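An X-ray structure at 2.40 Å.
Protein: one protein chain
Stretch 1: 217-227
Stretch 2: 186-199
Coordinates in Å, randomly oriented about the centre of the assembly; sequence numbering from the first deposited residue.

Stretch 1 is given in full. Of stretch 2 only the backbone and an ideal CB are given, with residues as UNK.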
ATOM      1  N   GLN A 217      24.367 -17.794  -7.715  1.00 28.98           N
ATOM      2  CA  GLN A 217      24.989 -19.025  -7.260  1.00 30.81           C
ATOM      3  C   GLN A 217      25.031 -20.164  -8.267  1.00 30.74           C
ATOM      4  O   GLN A 217      25.717 -21.152  -8.042  1.00 31.88           O
ATOM      5  CB  GLN A 217      24.307 -19.483  -5.971  1.00 31.89           C
ATOM      6  CG  GLN A 217      24.336 -18.399  -4.906  1.00 34.83           C
ATOM      7  CD  GLN A 217      23.936 -18.897  -3.537  1.00 37.00           C
ATOM      8  OE1 GLN A 217      24.502 -19.864  -3.029  1.00 38.18           O
ATOM      9  NE2 GLN A 217      22.964 -18.228  -2.923  1.00 37.08           N
ATOM     10  N   ASN A 218      24.316 -20.025  -9.379  1.00 32.02           N
ATOM     11  CA  ASN A 218      24.287 -21.073 -10.404  1.00 32.52           C
ATOM     12  C   ASN A 218      24.269 -20.431 -11.792  1.00 32.58           C
ATOM     13  O   ASN A 218      23.328 -20.623 -12.561  1.00 32.79           O
ATOM     14  CB  ASN A 218      23.038 -21.930 -10.210  1.00 32.93           C
ATOM     15  CG  ASN A 218      22.849 -22.365  -8.765  1.00 34.79           C
ATOM     16  OD1 ASN A 218      23.553 -23.244  -8.274  1.00 38.05           O
ATOM     17  ND2 ASN A 218      21.904 -21.737  -8.074  1.00 34.21           N
ATOM     18  N   PRO A 219      25.327 -19.675 -12.134  1.00 33.02           N
ATOM     19  CA  PRO A 219      25.475 -18.974 -13.418  1.00 31.68           C
ATOM     20  C   PRO A 219      25.178 -19.844 -14.631  1.00 31.87           C
ATOM     21  O   PRO A 219      24.700 -19.356 -15.655  1.00 33.66           O
ATOM     22  CB  PRO A 219      26.927 -18.505 -13.395  1.00 30.83           C
ATOM     23  CG  PRO A 219      27.219 -18.362 -11.936  1.00 31.30           C
ATOM     24  CD  PRO A 219      26.573 -19.585 -11.353  1.00 32.18           C
ATOM     25  N   GLY A 220      25.463 -21.134 -14.513  1.00 31.04           N
ATOM     26  CA  GLY A 220      25.220 -22.044 -15.612  1.00 29.97           C
ATOM     27  C   GLY A 220      23.774 -22.133 -16.064  1.00 29.99           C
ATOM     28  O   GLY A 220      23.517 -22.561 -17.180  1.00 30.28           O
ATOM     29  N   LEU A 221      22.827 -21.741 -15.219  1.00 30.36           N
ATOM     30  CA  LEU A 221      21.415 -21.810 -15.592  1.00 30.90           C
ATOM     31  C   LEU A 221      21.000 -20.712 -16.563  1.00 31.18           C
ATOM     32  O   LEU A 221      19.970 -20.823 -17.233  1.00 30.74           O
ATOM     33  CB  LEU A 221      20.527 -21.747 -14.348  1.00 32.33           C
ATOM     34  CG  LEU A 221      20.840 -22.782 -13.263  1.00 34.58           C
ATOM     35  CD1 LEU A 221      19.823 -22.667 -12.139  1.00 33.73           C
ATOM     36  CD2 LEU A 221      20.826 -24.177 -13.859  1.00 34.71           C
ATOM     37  N   ALA A 222      21.805 -19.656 -16.645  1.00 31.24           N
ATOM     38  CA  ALA A 222      21.510 -18.540 -17.540  1.00 31.93           C
ATOM     39  C   ALA A 222      21.424 -18.936 -19.016  1.00 33.33           C
ATOM     40  O   ALA A 222      20.752 -18.270 -19.801  1.00 34.03           O
ATOM     41  CB  ALA A 222      22.543 -17.443 -17.358  1.00 30.77           C
ATOM     42  N   PRO A 223      22.128 -20.006 -19.421  1.00 34.40           N
ATOM     43  CA  PRO A 223      22.061 -20.410 -20.828  1.00 35.44           C
ATOM     44  C   PRO A 223      20.968 -21.422 -21.148  1.00 34.88           C
ATOM     45  O   PRO A 223      20.911 -21.944 -22.266  1.00 36.01           O
ATOM     46  CB  PRO A 223      23.454 -20.971 -21.092  1.00 37.11           C
ATOM     47  CG  PRO A 223      23.779 -21.610 -19.793  1.00 40.71           C
ATOM     48  CD  PRO A 223      23.351 -20.540 -18.798  1.00 37.03           C
ATOM     49  N   THR A 224      20.103 -21.700 -20.178  1.00 32.00           N
ATOM     50  CA  THR A 224      19.012 -22.642 -20.407  1.00 29.57           C
ATOM     51  C   THR A 224      17.868 -21.926 -21.110  1.00 28.24           C
ATOM     52  O   THR A 224      17.744 -20.710 -21.026  1.00 28.40           O
ATOM     53  CB  THR A 224      18.479 -23.219 -19.084  1.00 30.32           C
ATOM     54  OG1 THR A 224      17.857 -22.177 -18.320  1.00 28.36           O
ATOM     55  CG2 THR A 224      19.616 -23.814 -18.275  1.00 30.85           C
ATOM     56  N   ARG A 225      17.034 -22.674 -21.816  1.00 28.32           N
ATOM     57  CA  ARG A 225      15.898 -22.068 -22.491  1.00 29.15           C
ATOM     58  C   ARG A 225      15.010 -21.389 -21.438  1.00 28.73           C
ATOM     59  O   ARG A 225      14.413 -20.343 -21.695  1.00 26.02           O
ATOM     60  CB  ARG A 225      15.109 -23.140 -23.249  1.00 31.52           C
ATOM     61  CG  ARG A 225      15.839 -23.689 -24.475  1.00 34.58           C
ATOM     62  CD  ARG A 225      15.039 -24.792 -25.171  1.00 35.46           C
ATOM     63  NE  ARG A 225      14.860 -25.957 -24.310  1.00 39.86           N
ATOM     64  CZ  ARG A 225      14.245 -27.075 -24.679  1.00 39.36           C
ATOM     65  NH1 ARG A 225      13.745 -27.186 -25.903  1.00 41.37           N
ATOM     66  NH2 ARG A 225      14.120 -28.082 -23.824  1.00 39.14           N
ATOM     67  N   ALA A 226      14.946 -21.989 -20.252  1.00 27.00           N
ATOM     68  CA  ALA A 226      14.150 -21.458 -19.150  1.00 27.04           C
ATOM     69  C   ALA A 226      14.544 -20.011 -18.841  1.00 28.55           C
ATOM     70  O   ALA A 226      13.687 -19.131 -18.784  1.00 29.36           O
ATOM     71  CB  ALA A 226      14.322 -22.337 -17.901  1.00 21.56           C
ATOM     72  N   ALA A 227      15.838 -19.762 -18.651  1.00 29.06           N
ATOM     73  CA  ALA A 227      16.318 -18.412 -18.357  1.00 29.41           C
ATOM     74  C   ALA A 227      16.116 -17.488 -19.558  1.00 30.07           C
ATOM     75  O   ALA A 227      15.697 -16.340 -19.407  1.00 32.35           O
ATOM     76  CB  ALA A 227      17.804 -18.446 -17.966  1.00 26.01           C
ATOM     77  N   UNK A 186      25.033 -31.195  -9.827  1.00 40.44           N
ATOM     78  CA  UNK A 186      25.902 -30.144 -10.345  1.00 41.92           C
ATOM     79  C   UNK A 186      25.140 -29.298 -11.359  1.00 42.40           C
ATOM     80  O   UNK A 186      24.351 -29.824 -12.146  1.00 41.52           O
ATOM     81  CB  UNK A 186      27.160 -30.741 -10.979  1.00 41.92           C
ATOM     82  N   UNK A 187      25.378 -27.989 -11.338  1.00 43.64           N
ATOM     83  CA  UNK A 187      24.712 -27.078 -12.263  1.00 44.90           C
ATOM     84  C   UNK A 187      25.041 -27.470 -13.699  1.00 45.59           C
ATOM     85  O   UNK A 187      24.240 -27.260 -14.610  1.00 46.70           O
ATOM     86  CB  UNK A 187      25.125 -25.630 -11.992  1.00 44.90           C
ATOM     87  N   UNK A 188      26.222 -28.055 -13.889  1.00 46.79           N
ATOM     88  CA  UNK A 188      26.674 -28.486 -15.207  1.00 45.83           C
ATOM     89  C   UNK A 188      25.673 -29.464 -15.818  1.00 43.49           C
ATOM     90  O   UNK A 188      25.295 -29.339 -16.983  1.00 43.73           O
ATOM     91  CB  UNK A 188      28.060 -29.127 -15.117  1.00 45.83           C
ATOM     92  N   UNK A 189      25.247 -30.441 -15.024  1.00 40.98           N
ATOM     93  CA  UNK A 189      24.284 -31.429 -15.488  1.00 38.22           C
ATOM     94  C   UNK A 189      22.940 -30.747 -15.712  1.00 37.16           C
ATOM     95  O   UNK A 189      22.297 -30.931 -16.746  1.00 37.13           O
ATOM     96  CB  UNK A 189      24.152 -32.580 -14.489  1.00 38.22           C
ATOM     97  N   UNK A 190      22.525 -29.947 -14.735  1.00 36.21           N
ATOM     98  CA  UNK A 190      21.263 -29.222 -14.815  1.00 35.60           C
ATOM     99  C   UNK A 190      21.161 -28.374 -16.076  1.00 35.45           C
ATOM    100  O   UNK A 190      20.122 -28.362 -16.739  1.00 36.91           O
ATOM    101  CB  UNK A 190      21.092 -28.334 -13.581  1.00 35.60           C
ATOM    102  N   UNK A 191      22.231 -27.664 -16.412  1.00 33.45           N
ATOM    103  CA  UNK A 191      22.223 -26.829 -17.605  1.00 33.18           C
ATOM    104  C   UNK A 191      22.149 -27.695 -18.857  1.00 32.56           C
ATOM    105  O   UNK A 191      21.511 -27.328 -19.845  1.00 34.07           O
ATOM    106  CB  UNK A 191      23.465 -25.936 -17.646  1.00 33.18           C
ATOM    107  N   UNK A 192      22.807 -28.847 -18.811  1.00 29.77           N
ATOM    108  CA  UNK A 192      22.811 -29.762 -19.943  1.00 26.16           C
ATOM    109  C   UNK A 192      21.400 -30.244 -20.229  1.00 24.48           C
ATOM    110  O   UNK A 192      21.027 -30.440 -21.385  1.00 24.22           O
ATOM    111  CB  UNK A 192      23.739 -30.949 -19.679  1.00 26.16           C
ATOM    112  N   UNK A 193      20.621 -30.440 -19.167  1.00 23.19           N
ATOM    113  CA  UNK A 193      19.241 -30.894 -19.312  1.00 23.60           C
ATOM    114  C   UNK A 193      18.414 -29.887 -20.099  1.00 22.37           C
ATOM    115  O   UNK A 193      17.403 -30.243 -20.700  1.00 23.27           O
ATOM    116  CB  UNK A 193      18.610 -31.134 -17.939  1.00 23.60           C
ATOM    117  N   UNK A 194      18.857 -28.634 -20.089  1.00 23.53           N
ATOM    118  CA  UNK A 194      18.213 -27.550 -20.827  1.00 25.52           C
ATOM    119  C   UNK A 194      16.689 -27.515 -20.701  1.00 23.69           C
ATOM    120  O   UNK A 194      15.974 -27.670 -21.688  1.00 24.03           O
ATOM    121  CB  UNK A 194      18.587 -27.659 -22.306  1.00 25.52           C
ATOM    122  N   UNK A 195      16.177 -27.284 -19.487  1.00 21.29           N
ATOM    123  CA  UNK A 195      14.735 -27.228 -19.228  1.00 21.74           C
ATOM    124  C   UNK A 195      14.053 -26.077 -19.953  1.00 19.76           C
ATOM    125  O   UNK A 195      14.636 -25.008 -20.117  1.00 20.53           O
ATOM    126  CB  UNK A 195      14.479 -27.105 -17.725  1.00 21.74           C
ATOM    127  N   UNK A 196      12.814 -26.301 -20.372  1.00 19.97           N
ATOM    128  CA  UNK A 196      12.031 -25.264 -21.030  1.00 20.41           C
ATOM    129  C   UNK A 196      11.637 -24.256 -19.950  1.00 19.36           C
ATOM    130  O   UNK A 196      11.450 -23.073 -20.220  1.00 19.98           O
ATOM    131  CB  UNK A 196      10.805 -25.843 -21.740  1.00 20.41           C
ATOM    132  N   UNK A 197      11.518 -24.746 -18.722  1.00 16.78           N
ATOM    133  CA  UNK A 197      11.153 -23.915 -17.585  1.00 17.47           C
ATOM    134  C   UNK A 197      11.721 -24.533 -16.324  1.00 17.28           C
ATOM    135  O   UNK A 197      11.889 -25.748 -16.238  1.00 20.00           O
ATOM    136  CB  UNK A 197       9.635 -23.755 -17.479  1.00 17.47           C
ATOM    137  N   UNK A 198      12.028 -23.690 -15.351  1.00 15.80           N
ATOM    138  CA  UNK A 198      12.563 -24.163 -14.091  1.00 17.57           C
ATOM    139  C   UNK A 198      11.682 -23.629 -12.976  1.00 16.49           C
ATOM    140  O   UNK A 198      11.387 -22.438 -12.937  1.00 19.11           O
ATOM    141  CB  UNK A 198      14.019 -23.733 -13.905  1.00 17.57           C
ATOM    142  N   UNK A 199      11.244 -24.508 -12.085  1.00 17.01           N
ATOM    143  CA  UNK A 199      10.411 -24.094 -10.963  1.00 15.88           C
ATOM    144  C   UNK A 199      11.291 -24.021  -9.716  1.00 16.35           C
ATOM    145  O   UNK A 199      11.952 -24.989  -9.357  1.00 14.47           O
ATOM    146  CB  UNK A 199       9.238 -25.055 -10.757  1.00 15.88           C
TER

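Position 186 precedes the first turn of a helix, and its ideal CB has nothing of stretch 1 within reach. Such an N-cap favours a short polar side chain such as serine, threonine, aspartate or asparagine; it is Ser186.

At 187 the CA-to-CB bond points toward stretch 1; the ideal CB lies 4.6 Å from Asn218 CB, 4.9 Å from Leu221 CD2 and 5.1 Å from Gly220 CA. The gap suits a compact apolar side chain, valine or isoleucine for instance. The residue is Val187, in rotamer t: CG1 lies 3.8 Å from Leu221 CD2 and 3.8 Å from Gly220 CA. The fit needs the glycine, because a CB there would come within 2.8 Å of Val187 CG1.

At 188 the bond points away and 189 is out of reach of stretch 1, so almost any helix former would do; they are Glu188 and Ala189. At 190 the bond again points toward stretch 1, its ideal CB 4.2 Å from Leu221 CD2, so an aliphatic residue is expected. Leu190 CB packs on Leu221 CD2 at 4.2 Å.

Position 191 faces stretch 1 at close quarters: the ideal CB is already 3.4 Å from Gly220 O and 4.4 Å from Thr224 CG2. Small residues suit such a place, alanine, glycine or perhaps serine, and Ala191 occupies it. At 192 the bond points away and at 193 sideways, without contact, so many residues would do; they are Ala192 and Leu193.

Position 194 leaves the helix with positive phi (45°), which favours glycine, asparagine or aspartate. Stretch 1 offers the backbone N of Arg225 and its guanidinium, so an acceptor, preferably acidic, is attractive. Asp194 answers both: OD2 accepts from Arg225 N at 3.0 Å, while OD1 forms a long salt bridge with Arg225 NE at 3.8 Å, through charge alone. Asp194 O accepts from Arg225 NH2 at 2.9 Å.

At 195 phi is -64°, so proline is allowed among several apolar choices. Pro195 sets CD 4.1 Å from Thr224 CB, and its O receives a weak hydrogen bond from Ala226 N at 3.0 Å.

The bond at 196 points away, yet the ideal CB is 4.5 Å from Arg225 NH2; an aliphatic branch could cover the guanidinium. Val196 does so, CG2 lying over one face, 3.5 Å from Arg225 NH2.

At 197 the bond points away, so stretch 1 does not choose the side chain; it is Ala197, its CA 3.6 Å from Ala226 CB. At 198, in extended strand, the bond points toward stretch 1, the ideal CB 4.2 Å from Ala226 CB, inviting a beta-branched apolar residue; Val198 brings CG2 to 3.5 Å from Ala226 CB. Position 199 is out of reach, and any strand-favouring residue would serve; it is Val199.

Stretch 2, residues 186-199: SVEALAALDPVAVV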
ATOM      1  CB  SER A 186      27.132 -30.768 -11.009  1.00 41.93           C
ATOM      2  OG  SER A 186      26.741 -31.698 -12.006  1.00 43.08           O
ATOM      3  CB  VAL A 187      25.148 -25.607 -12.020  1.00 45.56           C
ATOM      4  CG1 VAL A 187      24.466 -24.679 -13.022  1.00 45.46           C
ATOM      5  CG2 VAL A 187      24.791 -25.189 -10.605  1.00 44.94           C
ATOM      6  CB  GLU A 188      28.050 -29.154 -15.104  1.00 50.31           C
ATOM      7  CG  GLU A 188      29.170 -28.270 -14.538  1.00 56.42           C
ATOM      8  CD  GLU A 188      29.049 -28.019 -13.031  1.00 60.62           C
ATOM      9  OE1 GLU A 188      28.136 -27.273 -12.609  1.00 62.77           O
ATOM     10  OE2 GLU A 188      29.871 -28.573 -12.267  1.00 62.27           O
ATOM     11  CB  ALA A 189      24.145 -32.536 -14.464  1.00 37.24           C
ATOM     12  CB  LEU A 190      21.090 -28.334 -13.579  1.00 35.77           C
ATOM     13  CG  LEU A 190      20.259 -28.905 -12.425  1.00 36.48           C
ATOM     14  CD1 LEU A 190      20.673 -30.337 -12.117  1.00 37.27           C
ATOM     15  CD2 LEU A 190      20.423 -28.012 -11.208  1.00 35.68           C
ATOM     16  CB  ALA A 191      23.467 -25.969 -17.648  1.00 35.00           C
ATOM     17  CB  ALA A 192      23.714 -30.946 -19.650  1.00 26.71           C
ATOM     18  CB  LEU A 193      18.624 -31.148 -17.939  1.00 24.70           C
ATOM     19  CG  LEU A 193      19.069 -32.462 -17.300  1.00 25.18           C
ATOM     20  CD1 LEU A 193      18.750 -32.457 -15.818  1.00 29.75           C
ATOM     21  CD2 LEU A 193      18.370 -33.625 -18.003  1.00 28.81           C
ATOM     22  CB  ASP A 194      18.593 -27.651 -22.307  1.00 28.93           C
ATOM     23  CG  ASP A 194      18.495 -26.316 -23.022  1.00 35.40           C
ATOM     24  OD1 ASP A 194      18.614 -26.286 -24.269  1.00 36.85           O
ATOM     25  OD2 ASP A 194      18.304 -25.292 -22.329  1.00 38.77           O
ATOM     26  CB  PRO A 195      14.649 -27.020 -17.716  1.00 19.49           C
ATOM     27  CG  PRO A 195      16.000 -27.352 -17.218  1.00 24.83           C
ATOM     28  CD  PRO A 195      16.926 -26.904 -18.285  1.00 22.30           C
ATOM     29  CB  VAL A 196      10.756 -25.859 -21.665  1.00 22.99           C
ATOM     30  CG1 VAL A 196       9.695 -24.782 -21.860  1.00 24.43           C
ATOM     31  CG2 VAL A 196      11.104 -26.486 -22.999  1.00 26.02           C
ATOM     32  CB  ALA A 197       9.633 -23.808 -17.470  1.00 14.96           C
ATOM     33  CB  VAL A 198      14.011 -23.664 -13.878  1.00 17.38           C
ATOM     34  CG1 VAL A 198      14.525 -24.103 -12.520  1.00 15.41           C
ATOM     35  CG2 VAL A 198      14.908 -24.207 -14.968  1.00 20.00           C
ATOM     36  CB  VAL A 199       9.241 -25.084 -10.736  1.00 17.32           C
ATOM     37  CG1 VAL A 199       8.460 -24.693  -9.469  1.00 17.53           C
ATOM     38  CG2 VAL A 199       8.301 -25.059 -11.941  1.00 14.49           C
TER
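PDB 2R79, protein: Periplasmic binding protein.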